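PDB 5FLY: ferrichrome ABC transporter substrate-binding protein from Staphylococcus pseudintermedius, which probably binds ferrichrome-type iron siderophores outside the cell membrane and hands them to an ABC transporter for uptake. Local coordinates for residues Glu17-Pro22 / Pro102-Asp107; Lys26-Met31 / Leu84-Asn89. All coordinates share one frame; numbering follows the deposited sequence.

Contact 1: Glu17-Pro22 / Pro102-Asp107; sequences EKIDIP and PTIAFD
I19 lays the two branches of its side chain over the backbone of 102-107: both CG2 and CD1 stand 3.9 Å from T103 O, CD1 also faces the CA of I104, and CG2 looks at I104 CG1 from 4.4 Å. In I19, chi1 (-58°) places CG1 beside the backbone N and CG2 anti to it, and the extended chi2 (175°) carries CD1 to T103 O. I21 meets I104 differently: the two side chains cross at about a right angle, touching through I21 CG2 and I104 CD1 at 4.2 Å. In I21, CG1 lies between the backbone N and the carbonyl carbon, and CG2 is the branch turned to both I104 and P102. Strand 15-22 pairs with 5-12 in an antiparallel hairpin, whereas 103-106 is an outermost strand of the parallel sheet in the N-terminal lobe of this class III binding protein; the hairpin lies against this edge strand, the axes of 17-22 and 103-106 approaching to 7.9 Å with their N-to-C directions 136° apart. P102 CB lies 3.5 Å from D20 O, with CG less close, while I21 CG2 is 4.2 Å from the same CB. The side chain of D20 starts away from 102-107, and its OD1 ligates a cadmium ion. I104 CG2 sits over one face of the F106 ring, 3.5 Å above its plane and offset toward the rim; F106 also stacks with Y35.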
loop_
_atom_site.group_PDB
_atom_site.type_symbol
_atom_site.label_atom_id
_atom_site.label_comp_id
_atom_site.label_asym_id
_atom_site.label_seq_id
_atom_site.Cartn_x
_atom_site.Cartn_y
_atom_site.Cartn_z
ATOM N N GLU A 17 19.907 8.929 6.314
ATOM C CA GLU A 17 21.050 8.103 5.984
ATOM C C GLU A 17 21.344 8.319 4.515
ATOM O O GLU A 17 20.472 8.114 3.677
ATOM C CB GLU A 17 20.766 6.635 6.274
ATOM C CG GLU A 17 21.869 5.706 5.813
ATOM C CD GLU A 17 21.687 4.279 6.291
ATOM O OE1 GLU A 17 20.748 4.021 7.083
ATOM O OE2 GLU A 17 22.498 3.414 5.879
ATOM N N LYS A 18 22.563 8.756 4.213
ATOM C CA LYS A 18 22.966 8.975 2.838
ATOM C C LYS A 18 23.483 7.685 2.264
ATOM O O LYS A 18 24.396 7.071 2.810
ATOM C CB LYS A 18 24.034 10.061 2.735
ATOM C CG LYS A 18 23.496 11.452 2.969
ATOM C CD LYS A 18 24.490 12.515 2.518
ATOM C CE LYS A 18 23.773 13.735 1.960
ATOM N NZ LYS A 18 22.874 14.353 2.984
ATOM N N ILE A 19 22.881 7.278 1.158
ATOM C CA ILE A 19 23.243 6.042 0.498
ATOM C C ILE A 19 23.667 6.365 -0.929
ATOM O O ILE A 19 22.876 6.879 -1.703
ATOM C CB ILE A 19 22.077 5.056 0.506
ATOM C CG1 ILE A 19 21.656 4.782 1.955
ATOM C CG2 ILE A 19 22.463 3.767 -0.233
ATOM C CD1 ILE A 19 20.445 3.917 2.093
ATOM N N ASP A 20 24.921 6.078 -1.265
ATOM C CA ASP A 20 25.413 6.322 -2.616
ATOM C C ASP A 20 24.861 5.264 -3.586
ATOM O O ASP A 20 25.071 4.062 -3.404
ATOM C CB ASP A 20 26.956 6.345 -2.630
ATOM C CG ASP A 20 27.547 7.626 -1.981
ATOM O OD1 ASP A 20 27.044 8.751 -2.208
ATOM O OD2 ASP A 20 28.527 7.514 -1.218
ATOM N N ILE A 21 24.140 5.720 -4.605
ATOM C CA ILE A 21 23.537 4.838 -5.603
ATOM C C ILE A 21 23.885 5.346 -7.002
ATOM O O ILE A 21 24.388 6.457 -7.145
ATOM C CB ILE A 21 21.999 4.750 -5.427
ATOM C CG1 ILE A 21 21.318 6.107 -5.666
ATOM C CG2 ILE A 21 21.676 4.225 -4.028
ATOM C CD1 ILE A 21 19.837 5.974 -5.908
ATOM N N PRO A 22 23.630 4.533 -8.037
ATOM C CA PRO A 22 23.914 5.054 -9.374
ATOM C C PRO A 22 23.087 6.301 -9.673
ATOM O O PRO A 22 21.933 6.387 -9.267
ATOM C CB PRO A 22 23.534 3.882 -10.296
ATOM C CG PRO A 22 23.588 2.684 -9.439
ATOM C CD PRO A 22 23.133 3.149 -8.084
ATOM N N PRO A 102 24.784 -1.458 -4.039
ATOM C CA PRO A 102 24.116 -0.429 -3.230
ATOM C C PRO A 102 22.686 -0.844 -2.917
ATOM O O PRO A 102 21.946 -1.228 -3.827
ATOM C CB PRO A 102 24.165 0.804 -4.130
ATOM C CG PRO A 102 25.408 0.614 -4.921
ATOM C CD PRO A 102 25.519 -0.863 -5.170
ATOM N N THR A 103 22.324 -0.786 -1.639
ATOM C CA THR A 103 21.054 -1.316 -1.158
ATOM C C THR A 103 20.325 -0.256 -0.343
ATOM O O THR A 103 20.887 0.299 0.613
ATOM C CB THR A 103 21.262 -2.589 -0.300
ATOM O OG1 THR A 103 21.739 -3.665 -1.129
ATOM C CG2 THR A 103 19.952 -3.022 0.376
ATOM N N ILE A 104 19.089 0.037 -0.746
ATOM C CA ILE A 104 18.181 0.872 0.041
ATOM C C ILE A 104 17.157 -0.020 0.717
ATOM O O ILE A 104 16.273 -0.600 0.069
ATOM C CB ILE A 104 17.448 1.931 -0.801
ATOM C CG1 ILE A 104 18.443 2.751 -1.627
ATOM C CG2 ILE A 104 16.676 2.866 0.078
ATOM C CD1 ILE A 104 17.790 3.559 -2.693
ATOM N N ALA A 105 17.298 -0.127 2.034
ATOM C CA ALA A 105 16.400 -0.909 2.857
ATOM C C ALA A 105 15.446 0.041 3.571
ATOM O O ALA A 105 15.716 0.563 4.655
ATOM C CB ALA A 105 17.175 -1.745 3.825
ATOM N N PHE A 106 14.325 0.285 2.914
ATOM C CA PHE A 106 13.359 1.249 3.401
ATOM C C PHE A 106 12.729 0.874 4.733
ATOM O O PHE A 106 12.275 -0.256 4.934
ATOM C CB PHE A 106 12.239 1.427 2.388
ATOM C CG PHE A 106 12.587 2.335 1.237
ATOM C CD1 PHE A 106 12.486 3.709 1.375
ATOM C CD2 PHE A 106 12.997 1.810 0.024
ATOM C CE1 PHE A 106 12.818 4.553 0.319
ATOM C CE2 PHE A 106 13.303 2.635 -1.033
ATOM C CZ PHE A 106 13.227 4.012 -0.880
ATOM N N ASP A 107 12.689 1.868 5.613
ATOM C CA ASP A 107 11.818 1.864 6.794
ATOM C C ASP A 107 10.480 2.379 6.276
ATOM O O ASP A 107 10.254 3.590 6.177
ATOM C CB ASP A 107 12.401 2.741 7.919
ATOM C CG ASP A 107 11.674 2.600 9.274
ATOM O OD1 ASP A 107 10.540 2.098 9.412
ATOM O OD2 ASP A 107 12.274 3.067 10.245
#

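Contact 2: Lys26-Met31 / Leu84-Asn89; sequences KRIVVM and LIITYN
The flat groups that join V29 and M31 to L84 and I86 are peptide units rather than rings, bonded in the ladder of a parallel sheet. V29 N donates to L84 O at 3.0 Å. V29 O accepts from I86 N at 2.9 Å. M31 N reaches I86 O at 2.7 Å, and this bond is the most bent at the hydrogen, 144°. On one face of this sheet lie I28, V30, L84 and I86, on the other V29 and I85. The first face carries the apolar contacts: I28 CG2 meets I86 CG1 at 3.9 Å with the two side chains crossing obliquely, I28 CD1 approaches L84 CD2, and V30 CG1 rests against the CB of I86. Strand 28-30 is the middle strand of the five-stranded parallel sheet, order 3-2-1-4-5, and 46-50 bonds it on its other side, as in a Rossmann-like lobe. Beyond the ladder, M31 CB lies 3.5 Å from I86 O and near T87 CB. T87 OG1, anti to its backbone N (chi1 -167°), accepts a hydrogen bond from a water whose O is 2.8 Å from T87 OG1, and the same water donates weakly to M31 O; OG1 also bonds D91 OD2. The contact is thus greasy on its faces and polar at its C-terminal end, where M31 O and T87 OG1 share a water and the buried hydroxyl gains a carboxylate partner that may polarise it.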
loop_
_atom_site.group_PDB
_atom_site.type_symbol
_atom_site.label_atom_id
_atom_site.label_comp_id
_atom_site.label_asym_id
_atom_site.label_seq_id
_atom_site.Cartn_x
_atom_site.Cartn_y
_atom_site.Cartn_z
ATOM N N LYS A 26 20.717 1.115 -13.774
ATOM C CA LYS A 26 20.524 0.330 -14.987
ATOM C C LYS A 26 19.992 -1.077 -14.710
ATOM O O LYS A 26 19.463 -1.713 -15.612
ATOM C CB LYS A 26 21.848 0.207 -15.759
ATOM C CG LYS A 26 22.428 1.538 -16.227
ATOM C CD LYS A 26 21.491 2.272 -17.162
ATOM C CE LYS A 26 22.231 3.388 -17.895
ATOM N NZ LYS A 26 21.323 4.152 -18.815
ATOM N N ARG A 27 20.145 -1.562 -13.478
ATOM C CA ARG A 27 19.797 -2.942 -13.151
ATOM C C ARG A 27 19.321 -3.002 -11.707
ATOM O O ARG A 27 20.070 -3.359 -10.814
ATOM C CB ARG A 27 20.988 -3.888 -13.367
ATOM C CG ARG A 27 21.478 -3.956 -14.806
ATOM C CD ARG A 27 22.531 -5.045 -14.991
ATOM N NE ARG A 27 21.976 -6.376 -14.781
ATOM C CZ ARG A 27 21.232 -7.030 -15.667
ATOM N NH1 ARG A 27 20.947 -6.468 -16.827
ATOM N NH2 ARG A 27 20.753 -8.233 -15.379
ATOM N N ILE A 28 18.054 -2.659 -11.508
ATOM C CA ILE A 28 17.452 -2.609 -10.182
ATOM C C ILE A 28 16.777 -3.929 -9.874
ATOM O O ILE A 28 16.048 -4.462 -10.703
ATOM C CB ILE A 28 16.398 -1.491 -10.062
ATOM C CG1 ILE A 28 16.975 -0.154 -10.506
ATOM C CG2 ILE A 28 15.872 -1.393 -8.621
ATOM C CD1 ILE A 28 15.985 1.003 -10.410
ATOM N N VAL A 29 17.028 -4.464 -8.686
ATOM C CA VAL A 29 16.261 -5.591 -8.180
ATOM C C VAL A 29 15.416 -5.074 -7.041
ATOM O O VAL A 29 15.947 -4.533 -6.079
ATOM C CB VAL A 29 17.170 -6.741 -7.720
ATOM C CG1 VAL A 29 16.370 -7.804 -6.937
ATOM C CG2 VAL A 29 17.887 -7.334 -8.933
ATOM N N VAL A 30 14.099 -5.190 -7.184
ATOM C CA VAL A 30 13.179 -4.702 -6.162
ATOM C C VAL A 30 12.639 -5.881 -5.345
ATOM O O VAL A 30 11.737 -6.595 -5.792
ATOM C CB VAL A 30 12.017 -3.903 -6.800
ATOM C CG1 VAL A 30 11.119 -3.303 -5.730
ATOM C CG2 VAL A 30 12.553 -2.818 -7.731
ATOM N N MET A 31 13.215 -6.089 -4.164
ATOM C CA MET A 31 12.797 -7.184 -3.284
ATOM C C MET A 31 11.599 -6.815 -2.409
ATOM O O MET A 31 10.912 -7.697 -1.892
ATOM C CB MET A 31 13.950 -7.627 -2.391
ATOM C CG MET A 31 15.068 -8.325 -3.130
ATOM S SD MET A 31 14.493 -9.678 -4.203
ATOM C CE MET A 31 13.599 -10.699 -3.046
ATOM N N LEU A 84 21.669 -1.744 -8.119
ATOM C CA LEU A 84 20.881 -1.178 -7.035
ATOM C C LEU A 84 19.879 -2.222 -6.575
ATOM O O LEU A 84 19.213 -2.844 -7.408
ATOM C CB LEU A 84 20.155 0.106 -7.488
ATOM C CG LEU A 84 19.227 0.762 -6.463
ATOM C CD1 LEU A 84 19.997 1.270 -5.262
ATOM C CD2 LEU A 84 18.437 1.914 -7.100
ATOM N N ILE A 85 19.762 -2.388 -5.252
ATOM C CA ILE A 85 18.801 -3.303 -4.643
ATOM C C ILE A 85 17.878 -2.520 -3.719
ATOM O O ILE A 85 18.351 -1.679 -2.975
ATOM C CB ILE A 85 19.514 -4.405 -3.840
ATOM C CG1 ILE A 85 20.428 -5.226 -4.761
ATOM C CG2 ILE A 85 18.504 -5.290 -3.125
ATOM C CD1 ILE A 85 21.450 -6.064 -4.017
ATOM N N ILE A 86 16.568 -2.769 -3.821
ATOM C CA ILE A 86 15.556 -2.128 -2.991
ATOM C C ILE A 86 14.889 -3.182 -2.132
ATOM O O ILE A 86 14.413 -4.181 -2.642
ATOM C CB ILE A 86 14.448 -1.419 -3.830
ATOM C CG1 ILE A 86 15.050 -0.518 -4.906
ATOM C CG2 ILE A 86 13.473 -0.650 -2.913
ATOM C CD1 ILE A 86 15.882 0.602 -4.380
ATOM N N THR A 87 14.870 -2.970 -0.819
ATOM C CA THR A 87 14.202 -3.906 0.079
ATOM C C THR A 87 13.645 -3.155 1.281
ATOM O O THR A 87 13.562 -1.921 1.264
ATOM C CB THR A 87 15.160 -5.047 0.539
ATOM O OG1 THR A 87 14.393 -6.093 1.158
ATOM C CG2 THR A 87 16.267 -4.524 1.468
ATOM N N TYR A 88 13.228 -3.899 2.303
ATOM C CA TYR A 88 12.743 -3.309 3.559
ATOM C C TYR A 88 13.806 -3.440 4.623
ATOM O O TYR A 88 14.629 -4.352 4.581
ATOM C CB TYR A 88 11.482 -3.995 4.092
ATOM C CG TYR A 88 10.270 -4.053 3.200
ATOM C CD1 TYR A 88 9.482 -2.936 2.963
ATOM C CD2 TYR A 88 9.874 -5.264 2.660
ATOM C CE1 TYR A 88 8.356 -3.030 2.170
ATOM C CE2 TYR A 88 8.767 -5.365 1.865
ATOM C CZ TYR A 88 8.008 -4.254 1.630
ATOM O OH TYR A 88 6.904 -4.410 0.830
ATOM N N ASN A 89 13.770 -2.562 5.612
ATOM C CA ASN A 89 14.727 -2.673 6.693
ATOM C C ASN A 89 14.447 -3.922 7.539
ATOM O O ASN A 89 15.301 -4.327 8.320
ATOM C CB ASN A 89 14.739 -1.385 7.542
ATOM C CG ASN A 89 13.491 -1.205 8.388
ATOM O OD1 ASN A 89 12.444 -1.778 8.104
ATOM N ND2 ASN A 89 13.600 -0.377 9.426
HETATM O O HOH W 1 11.968 -7.569 1.376
#

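Contacts 1 and 2 share the parallel sheet, since 84-88 and 103-106 are neighbouring strands, and their centres lie about 9 Å apart. Probable backbone hydrogen bonds tie them at both ends: P102 O to I85 N, 2.9 Å, and F106 O to N89 N, 2.8 Å. I86 of contact 2 touches I104 and F106 of contact 1, and P102 O packs on L84 CD1. Contact 2 is nested within the chain loop that contact 1 closes. The sheet's C-terminal end looks toward the pocket: the T87 side chain is about 11 Å from the bound polyether, and Y88 OH hydrogen-bonds T34, a residue of that pocket.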